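Local coordinates for protein branched-chain alpha-ketoacid decarboxylase (Lactococcus lactis, PDB 2VBF) that probably decarboxylates branched-chain and aromatic alpha-keto acids to aldehydes, using thiamine diphosphate and a magnesium ion, at residues 74-86 and 426-440. Residues are numbered along the deposited sequence; the frame is centred on the assembly and turned at random.
Sequences NASYMADGYARTK and SIGYTFPAALGSQIA. With TPP (thiamine diphosphate), chain F.
Tyr-429 OH donates a short hydrogen bond of 2.6 Å to Asp-80 OD1, reaching it from above the carboxylate plane. Arg-84 NE donates to the same oxygen nearly along its C-O axis, with OD1 in the guanidinium plane, as part of a salt bridge. OD1 thus takes two donors, while OD2 is held by Ser-109. Tyr-77 OH meets Ser-426 OG at 2.8 Å, and a water links Tyr-77 OH to Ile-427 O. At the C-terminal ends, Thr-85 OG1 and Ser-437 OG lie 2.6 Å apart in a hydrogen bond.

CG anti to the carbonyl carbon (chi1 -71°) sets the Tyr-77 ring against the turn 426-429, with its face to Tyr-429. Tyr-429 CA sits over the Tyr-77 ring, 3.7 Å from the centroid, a CH-pi contact. The Tyr-429 ring turns its edge to the face of Tyr-77 in an offset edge-to-face pair, with the planes at 85°. Were Tyr-77 replaced by alanine, Ser-426 OG and the bridging water would probably lose their hydroxyl partner, and the backbone and ring edge of Tyr-429 the ring they rest on.

Further along, Met-78 CE packs on Pro-432 CB and Leu-435 CB. Ala-440 CB covers a face of the Tyr-82 ring. Gly-81 and Gly-436 let the backbones meet: Gly-81 CA is 3.5 Å from Ala-433 O, and Gly-436 CA is equally far from Met-78 O. A CB on either glycine would clash with these carbonyls.

The axes approach to 6.5 Å and cross at -42°, a close glycine-mediated helix pair with CA-H...O contacts. It joins the N- and C-terminal TPP-binding domains of one subunit, beside the thiamine diphosphate pocket lined by Ser-426 and Ile-427.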
ATOM      1  N   ASN A  74      -4.106   2.029   4.661  1.00  9.55           N
ATOM      2  CA  ASN A  74      -5.149   2.851   5.231  1.00 10.17           C
ATOM      3  C   ASN A  74      -4.941   3.090   6.719  1.00  9.13           C
ATOM      4  O   ASN A  74      -5.167   4.218   7.181  1.00 10.51           O
ATOM      5  CB  ASN A  74      -6.532   2.259   4.953  1.00 10.53           C
ATOM      6  CG  ASN A  74      -6.856   2.236   3.460  1.00 10.45           C
ATOM      7  OD1 ASN A  74      -6.153   2.858   2.653  1.00 11.63           O
ATOM      8  ND2 ASN A  74      -7.908   1.501   3.078  1.00 12.38           N
ATOM      9  N   ALA A  75      -4.499   2.057   7.447  1.00 11.66           N
ATOM     10  CA  ALA A  75      -4.165   2.150   8.873  1.00 11.43           C
ATOM     11  C   ALA A  75      -3.118   3.227   9.119  1.00 11.64           C
ATOM     12  O   ALA A  75      -3.267   4.048  10.024  1.00 10.69           O
ATOM     13  CB  ALA A  75      -3.665   0.764   9.425  1.00 10.54           C
ATOM     14  N   SER A  76      -2.092   3.253   8.276  1.00 11.09           N
ATOM     15  CA  SER A  76      -1.009   4.230   8.399  1.00 10.42           C
ATOM     16  C   SER A  76      -1.502   5.666   8.145  1.00 10.12           C
ATOM     17  O   SER A  76      -1.174   6.593   8.882  1.00  9.74           O
ATOM     18  CB  SER A  76       0.154   3.843   7.474  1.00 10.73           C
ATOM     19  OG  SER A  76      -0.117   4.092   6.106  1.00 10.29           O
ATOM     20  N   TYR A  77      -2.344   5.826   7.130  1.00  7.71           N
ATOM     21  CA  TYR A  77      -2.980   7.102   6.846  1.00  9.49           C
ATOM     22  C   TYR A  77      -3.862   7.554   8.016  1.00  9.19           C
ATOM     23  O   TYR A  77      -3.893   8.735   8.383  1.00 11.15           O
ATOM     24  CB  TYR A  77      -3.844   6.982   5.592  1.00 10.01           C
ATOM     25  CG  TYR A  77      -3.135   6.842   4.249  1.00  8.40           C
ATOM     26  CD1 TYR A  77      -1.834   7.310   4.036  1.00  9.76           C
ATOM     27  CD2 TYR A  77      -3.827   6.306   3.154  1.00 10.08           C
ATOM     28  CE1 TYR A  77      -1.236   7.228   2.759  1.00 11.49           C
ATOM     29  CE2 TYR A  77      -3.242   6.212   1.903  1.00 10.51           C
ATOM     30  CZ  TYR A  77      -1.954   6.674   1.713  1.00 10.74           C
ATOM     31  OH  TYR A  77      -1.400   6.579   0.459  1.00  9.24           O
ATOM     32  N   MET A  78      -4.616   6.604   8.551  1.00  9.53           N
ATOM     33  CA  MET A  78      -5.534   6.890   9.654  1.00  9.08           C
ATOM     34  C   MET A  78      -4.791   7.340  10.898  1.00 10.24           C
ATOM     35  O   MET A  78      -5.199   8.309  11.537  1.00  9.86           O
ATOM     36  CB  MET A  78      -6.393   5.673   9.970  1.00 10.03           C
ATOM     37  CG  MET A  78      -7.577   5.982  10.892  1.00 10.00           C
ATOM     38  SD  MET A  78      -8.886   4.719  10.908  1.00 12.23           S
ATOM     39  CE  MET A  78      -9.465   4.826   9.222  1.00 10.99           C
ATOM     40  N   ALA A  79      -3.709   6.631  11.218  1.00  9.99           N
ATOM     41  CA  ALA A  79      -2.834   6.995  12.341  1.00 10.61           C
ATOM     42  C   ALA A  79      -2.238   8.404  12.170  1.00 10.40           C
ATOM     43  O   ALA A  79      -2.169   9.188  13.123  1.00  9.56           O
ATOM     44  CB  ALA A  79      -1.742   5.951  12.518  1.00 10.02           C
ATOM     45  N   ASP A  80      -1.845   8.744  10.944  1.00 10.14           N
ATOM     46  CA  ASP A  80      -1.346  10.077  10.629  1.00 10.21           C
ATOM     47  C   ASP A  80      -2.415  11.158  10.927  1.00 10.69           C
ATOM     48  O   ASP A  80      -2.149  12.100  11.664  1.00 11.58           O
ATOM     49  CB  ASP A  80      -0.856  10.093   9.169  1.00  9.86           C
ATOM     50  CG  ASP A  80      -0.264  11.410   8.735  1.00 10.41           C
ATOM     51  OD1 ASP A  80      -0.935  12.453   8.840  1.00  9.64           O
ATOM     52  OD2 ASP A  80       0.864  11.373   8.195  1.00 13.48           O
ATOM     53  N   GLY A  81      -3.628  11.013  10.385  1.00 10.46           N
ATOM     54  CA  GLY A  81      -4.720  11.926  10.713  1.00 11.41           C
ATOM     55  C   GLY A  81      -4.997  12.049  12.203  1.00 11.36           C
ATOM     56  O   GLY A  81      -5.193  13.142  12.728  1.00 11.68           O
ATOM     57  N   TYR A  82      -5.007  10.916  12.891  1.00 11.56           N
ATOM     58  CA  TYR A  82      -5.194  10.909  14.341  1.00 12.52           C
ATOM     59  C   TYR A  82      -4.088  11.711  15.023  1.00 12.17           C
ATOM     60  O   TYR A  82      -4.366  12.498  15.930  1.00 12.14           O
ATOM     61  CB  TYR A  82      -5.192   9.470  14.825  1.00 11.31           C
ATOM     62  CG  TYR A  82      -5.523   9.211  16.284  1.00 11.61           C
ATOM     63  CD1 TYR A  82      -6.808   8.862  16.676  1.00 10.28           C
ATOM     64  CD2 TYR A  82      -4.531   9.227  17.254  1.00 12.82           C
ATOM     65  CE1 TYR A  82      -7.112   8.564  18.011  1.00 12.28           C
ATOM     66  CE2 TYR A  82      -4.819   8.939  18.588  1.00 13.27           C
ATOM     67  CZ  TYR A  82      -6.112   8.604  18.964  1.00 12.76           C
ATOM     68  OH  TYR A  82      -6.398   8.296  20.303  1.00 14.47           O
ATOM     69  N   ALA A  83      -2.845  11.539  14.561  1.00 12.46           N
ATOM     70  CA  ALA A  83      -1.701  12.253  15.140  1.00 12.92           C
ATOM     71  C   ALA A  83      -1.829  13.759  14.952  1.00 12.67           C
ATOM     72  O   ALA A  83      -1.485  14.530  15.849  1.00 13.64           O
ATOM     73  CB  ALA A  83      -0.384  11.750  14.545  1.00 12.08           C
ATOM     74  N   ARG A  84      -2.316  14.182  13.787  1.00 11.54           N
ATOM     75  CA  ARG A  84      -2.512  15.603  13.525  1.00 11.90           C
ATOM     76  C   ARG A  84      -3.432  16.284  14.547  1.00 11.54           C
ATOM     77  O   ARG A  84      -3.294  17.474  14.791  1.00 14.19           O
ATOM     78  CB  ARG A  84      -3.027  15.833  12.111  1.00 11.89           C
ATOM     79  CG  ARG A  84      -1.947  15.568  11.092  1.00 11.22           C
ATOM     80  CD  ARG A  84      -2.490  15.618   9.683  1.00 12.21           C
ATOM     81  NE  ARG A  84      -1.483  15.269   8.680  1.00 11.40           N
ATOM     82  CZ  ARG A  84      -1.073  16.057   7.696  1.00 10.32           C
ATOM     83  NH1 ARG A  84      -1.489  17.299   7.601  1.00 10.31           N
ATOM     84  NH2 ARG A  84      -0.206  15.595   6.805  1.00 10.45           N
ATOM     85  N   THR A  85      -4.362  15.524  15.118  1.00 12.81           N
ATOM     86  CA  THR A  85      -5.350  16.059  16.037  1.00 12.40           C
ATOM     87  C   THR A  85      -5.073  15.704  17.502  1.00 13.43           C
ATOM     88  O   THR A  85      -5.146  16.585  18.378  1.00 14.34           O
ATOM     89  CB  THR A  85      -6.750  15.618  15.589  1.00 12.70           C
ATOM     90  OG1 THR A  85      -7.079  16.341  14.396  1.00 14.37           O
ATOM     91  CG2 THR A  85      -7.807  15.921  16.652  1.00 12.18           C
ATOM     92  N   LYS A  86      -4.744  14.437  17.749  1.00 13.18           N
ATOM     93  CA  LYS A  86      -4.431  13.923  19.097  1.00 13.38           C
ATOM     94  C   LYS A  86      -3.014  14.283  19.539  1.00 14.05           C
ATOM     95  O   LYS A  86      -2.732  14.326  20.747  1.00 14.26           O
ATOM     96  CB  LYS A  86      -4.614  12.398  19.142  1.00 13.57           C
ATOM     97  CG  LYS A  86      -4.957  11.831  20.530  1.00 15.96           C
ATOM     98  CD  LYS A  86      -6.458  11.950  20.799  1.00 17.32           C
ATOM     99  CE  LYS A  86      -6.865  11.326  22.118  1.00 18.95           C
ATOM    100  NZ  LYS A  86      -8.295  11.577  22.385  1.00 19.03           N
ATOM    101  N   SER A 426      -0.028  12.251  -1.151  1.00 10.41           N
ATOM    102  CA  SER A 426      -0.402  10.890  -1.512  1.00 10.45           C
ATOM    103  C   SER A 426      -1.914  10.769  -1.633  1.00 10.17           C
ATOM    104  O   SER A 426      -2.623  10.748  -0.622  1.00 11.60           O
ATOM    105  CB  SER A 426       0.124   9.893  -0.475  1.00 10.75           C
ATOM    106  OG  SER A 426      -0.038   8.564  -0.943  1.00 10.66           O
ATOM    107  N   ILE A 427      -2.420  10.698  -2.863  1.00 10.16           N
ATOM    108  CA  ILE A 427      -3.865  10.672  -3.034  1.00 10.40           C
ATOM    109  C   ILE A 427      -4.461   9.429  -2.388  1.00  9.54           C
ATOM    110  O   ILE A 427      -3.883   8.339  -2.463  1.00  9.99           O
ATOM    111  CB  ILE A 427      -4.354  10.838  -4.502  1.00 10.99           C
ATOM    112  CG1 ILE A 427      -3.844   9.739  -5.445  1.00 11.74           C
ATOM    113  CG2 ILE A 427      -3.977  12.235  -5.032  1.00 11.21           C
ATOM    114  CD1 ILE A 427      -4.683   9.599  -6.735  1.00 11.39           C
ATOM    115  N   GLY A 428      -5.629   9.619  -1.771  1.00 11.02           N
ATOM    116  CA  GLY A 428      -6.301   8.593  -0.998  1.00 10.05           C
ATOM    117  C   GLY A 428      -6.100   8.775   0.493  1.00  9.67           C
ATOM    118  O   GLY A 428      -6.926   8.340   1.276  1.00 11.19           O
ATOM    119  N   TYR A 429      -4.974   9.390   0.869  1.00 10.28           N
ATOM    120  CA  TYR A 429      -4.641   9.686   2.256  1.00  9.95           C
ATOM    121  C   TYR A 429      -5.829  10.232   3.054  1.00  8.72           C
ATOM    122  O   TYR A 429      -6.073   9.802   4.185  1.00 10.51           O
ATOM    123  CB  TYR A 429      -3.468  10.695   2.320  1.00  9.41           C
ATOM    124  CG  TYR A 429      -3.326  11.374   3.666  1.00 10.36           C
ATOM    125  CD1 TYR A 429      -2.731  10.724   4.728  1.00 10.21           C
ATOM    126  CD2 TYR A 429      -3.804  12.666   3.865  1.00 10.59           C
ATOM    127  CE1 TYR A 429      -2.610  11.354   5.968  1.00 10.50           C
ATOM    128  CE2 TYR A 429      -3.695  13.300   5.100  1.00 10.55           C
ATOM    129  CZ  TYR A 429      -3.102  12.622   6.150  1.00  9.91           C
ATOM    130  OH  TYR A 429      -2.999  13.238   7.386  1.00 12.32           O
ATOM    131  N   THR A 430      -6.537  11.199   2.473  1.00  9.15           N
ATOM    132  CA  THR A 430      -7.492  11.995   3.248  1.00  9.61           C
ATOM    133  C   THR A 430      -8.689  11.231   3.821  1.00 11.02           C
ATOM    134  O   THR A 430      -9.247  11.647   4.843  1.00 11.21           O
ATOM    135  CB  THR A 430      -8.018  13.222   2.471  1.00 10.67           C
ATOM    136  OG1 THR A 430      -8.576  12.797   1.226  1.00 12.44           O
ATOM    137  CG2 THR A 430      -6.882  14.243   2.261  1.00 10.95           C
ATOM    138  N   PHE A 431      -9.099  10.150   3.171  1.00  9.38           N
ATOM    139  CA  PHE A 431     -10.274   9.428   3.632  1.00 10.43           C
ATOM    140  C   PHE A 431      -9.992   8.717   4.965  1.00 10.57           C
ATOM    141  O   PHE A 431     -10.599   9.060   5.978  1.00 12.04           O
ATOM    142  CB  PHE A 431     -10.911   8.553   2.531  1.00 11.19           C
ATOM    143  CG  PHE A 431     -12.105   7.750   3.007  1.00  9.89           C
ATOM    144  CD1 PHE A 431     -13.146   8.364   3.722  1.00 11.28           C
ATOM    145  CD2 PHE A 431     -12.200   6.401   2.734  1.00 12.12           C
ATOM    146  CE1 PHE A 431     -14.244   7.605   4.171  1.00 12.23           C
ATOM    147  CE2 PHE A 431     -13.286   5.641   3.195  1.00 10.42           C
ATOM    148  CZ  PHE A 431     -14.315   6.259   3.897  1.00 13.26           C
ATOM    149  N   PRO A 432      -9.026   7.774   5.014  1.00 11.30           N
ATOM    150  CA  PRO A 432      -8.717   7.244   6.347  1.00 11.65           C
ATOM    151  C   PRO A 432      -8.224   8.319   7.333  1.00 11.52           C
ATOM    152  O   PRO A 432      -8.530   8.266   8.533  1.00 11.72           O
ATOM    153  CB  PRO A 432      -7.623   6.195   6.069  1.00 11.88           C
ATOM    154  CG  PRO A 432      -7.731   5.880   4.601  1.00 13.52           C
ATOM    155  CD  PRO A 432      -8.222   7.139   3.954  1.00 12.10           C
ATOM    156  N   ALA A 433      -7.442   9.276   6.848  1.00 11.18           N
ATOM    157  CA  ALA A 433      -6.916  10.334   7.724  1.00 11.19           C
ATOM    158  C   ALA A 433      -8.045  11.150   8.378  1.00 10.63           C
ATOM    159  O   ALA A 433      -7.997  11.446   9.578  1.00 10.80           O
ATOM    160  CB  ALA A 433      -5.964  11.247   6.948  1.00 12.03           C
ATOM    161  N   ALA A 434      -9.070  11.501   7.600  1.00 11.61           N
ATOM    162  CA  ALA A 434     -10.225  12.212   8.135  1.00 11.60           C
ATOM    163  C   ALA A 434     -10.918  11.409   9.228  1.00 11.57           C
ATOM    164  O   ALA A 434     -11.355  11.974  10.239  1.00 12.23           O
ATOM    165  CB  ALA A 434     -11.205  12.554   7.023  1.00 12.08           C
ATOM    166  N   LEU A 435     -11.035  10.101   9.022  1.00 10.89           N
ATOM    167  CA  LEU A 435     -11.661   9.222  10.005  1.00 11.96           C
ATOM    168  C   LEU A 435     -10.815   9.166  11.266  1.00 11.19           C
ATOM    169  O   LEU A 435     -11.347   9.220  12.375  1.00 12.82           O
ATOM    170  CB  LEU A 435     -11.860   7.805   9.470  1.00 12.00           C
ATOM    171  CG  LEU A 435     -12.751   7.680   8.230  1.00 12.90           C
ATOM    172  CD1 LEU A 435     -12.900   6.213   7.839  1.00 13.44           C
ATOM    173  CD2 LEU A 435     -14.112   8.311   8.431  1.00 12.91           C
ATOM    174  N   GLY A 436      -9.503   9.043  11.103  1.00 10.67           N
ATOM    175  CA  GLY A 436      -8.595   9.014  12.259  1.00  9.69           C
ATOM    176  C   GLY A 436      -8.664  10.281  13.100  1.00 12.09           C
ATOM    177  O   GLY A 436      -8.734  10.235  14.330  1.00 11.81           O
ATOM    178  N   SER A 437      -8.628  11.416  12.424  1.00 11.80           N
ATOM    179  CA  SER A 437      -8.739  12.716  13.066  1.00 11.79           C
ATOM    180  C   SER A 437     -10.109  12.867  13.751  1.00 12.69           C
ATOM    181  O   SER A 437     -10.193  13.375  14.870  1.00 12.28           O
ATOM    182  CB  SER A 437      -8.516  13.827  12.045  1.00 11.90           C
ATOM    183  OG  SER A 437      -8.561  15.107  12.655  1.00 12.13           O
ATOM    184  N   GLN A 438     -11.170  12.410  13.096  1.00 11.62           N
ATOM    185  CA  GLN A 438     -12.519  12.447  13.680  1.00 13.14           C
ATOM    186  C   GLN A 438     -12.636  11.628  14.961  1.00 13.62           C
ATOM    187  O   GLN A 438     -13.329  12.046  15.895  1.00 13.21           O
ATOM    188  CB  GLN A 438     -13.565  11.983  12.663  1.00 14.59           C
ATOM    189  CG  GLN A 438     -15.011  12.034  13.149  1.00 12.83           C
ATOM    190  CD  GLN A 438     -15.484  13.437  13.493  1.00 14.08           C
ATOM    191  OE1 GLN A 438     -16.087  14.111  12.662  1.00 14.51           O
ATOM    192  NE2 GLN A 438     -15.201  13.882  14.724  1.00 12.58           N
ATOM    193  N   ILE A 439     -11.977  10.465  14.994  1.00 12.53           N
ATOM    194  CA  ILE A 439     -11.895   9.613  16.186  1.00 13.46           C
ATOM    195  C   ILE A 439     -11.113  10.342  17.285  1.00 13.98           C
ATOM    196  O   ILE A 439     -11.500  10.311  18.464  1.00 14.52           O
ATOM    197  CB  ILE A 439     -11.235   8.248  15.850  1.00 12.53           C
ATOM    198  CG1 ILE A 439     -12.189   7.402  14.993  1.00 13.68           C
ATOM    199  CG2 ILE A 439     -10.845   7.490  17.127  1.00 13.39           C
ATOM    200  CD1 ILE A 439     -11.540   6.210  14.275  1.00 13.29           C
ATOM    201  N   ALA A 440     -10.033  11.017  16.883  1.00 13.56           N
ATOM    202  CA  ALA A 440      -9.171  11.755  17.818  1.00 13.24           C
ATOM    203  C   ALA A 440      -9.911  12.877  18.570  1.00 14.62           C
ATOM    204  O   ALA A 440      -9.676  13.084  19.763  1.00 16.57           O
ATOM    205  CB  ALA A 440      -7.948  12.334  17.064  1.00 14.24           C
TER
HETATM  206  N1' TPP F1551      -0.603   8.201  -6.719  1.00 11.52           N
HETATM  207  C2' TPP F1551      -0.493   8.600  -5.413  1.00 12.26           C
HETATM  208  CM2 TPP F1551      -0.451   7.555  -4.333  1.00 11.19           C
HETATM  209  N3' TPP F1551      -0.409   9.939  -5.124  1.00 11.29           N
HETATM  210  C4' TPP F1551      -0.431  10.885  -6.127  1.00 11.75           C
HETATM  211  N4' TPP F1551      -0.332  12.152  -5.802  1.00 10.13           N
HETATM  212  C5' TPP F1551      -0.570  10.488  -7.461  1.00 12.35           C
HETATM  213  C6' TPP F1551      -0.652   9.133  -7.755  1.00 12.21           C
HETATM  214  C7' TPP F1551      -0.633  11.499  -8.584  1.00 13.32           C
HETATM  215  N3  TPP F1551      -1.853  12.300  -8.542  1.00 13.38           N
HETATM  216  C2  TPP F1551      -1.995  13.558  -7.985  1.00 16.74           C
HETATM  217  S1  TPP F1551      -3.466  14.222  -8.089  1.00 15.66           S
HETATM  218  C5  TPP F1551      -3.990  12.924  -8.907  1.00 14.15           C
HETATM  219  C4  TPP F1551      -3.032  11.930  -9.108  1.00 14.36           C
HETATM  220  CM4 TPP F1551      -3.263  10.635  -9.839  1.00 13.96           C
HETATM  221  C6  TPP F1551      -5.429  12.923  -9.383  1.00 13.99           C
HETATM  222  C7  TPP F1551      -6.466  13.035  -8.276  1.00 13.21           C
HETATM  223  O7  TPP F1551      -7.720  12.989  -8.911  1.00 13.65           O
HETATM  224  PA  TPP F1551      -9.079  13.244  -8.115  1.00 12.75           P
HETATM  225  O1A TPP F1551      -9.024  12.645  -6.727  1.00 13.29           O
HETATM  226  O2A TPP F1551     -10.212  12.668  -8.944  1.00 11.02           O
HETATM  227  O3A TPP F1551      -9.092  14.852  -7.948  1.00 11.54           O
HETATM  228  PB  TPP F1551      -9.703  15.958  -8.968  1.00 13.16           P
HETATM  229  O1B TPP F1551      -8.551  16.841  -9.356  1.00 13.07           O
HETATM  230  O2B TPP F1551     -10.697  16.739  -8.156  1.00 12.24           O
HETATM  231  O3B TPP F1551     -10.355  15.290 -10.147  1.00 12.75           O
HETATM  232  O   HOH W   1      -3.071   5.930  -1.361  1.00 10.35           O
HETATM  233  O   HOH W   2      -9.845   9.754  20.860  1.00 18.98           O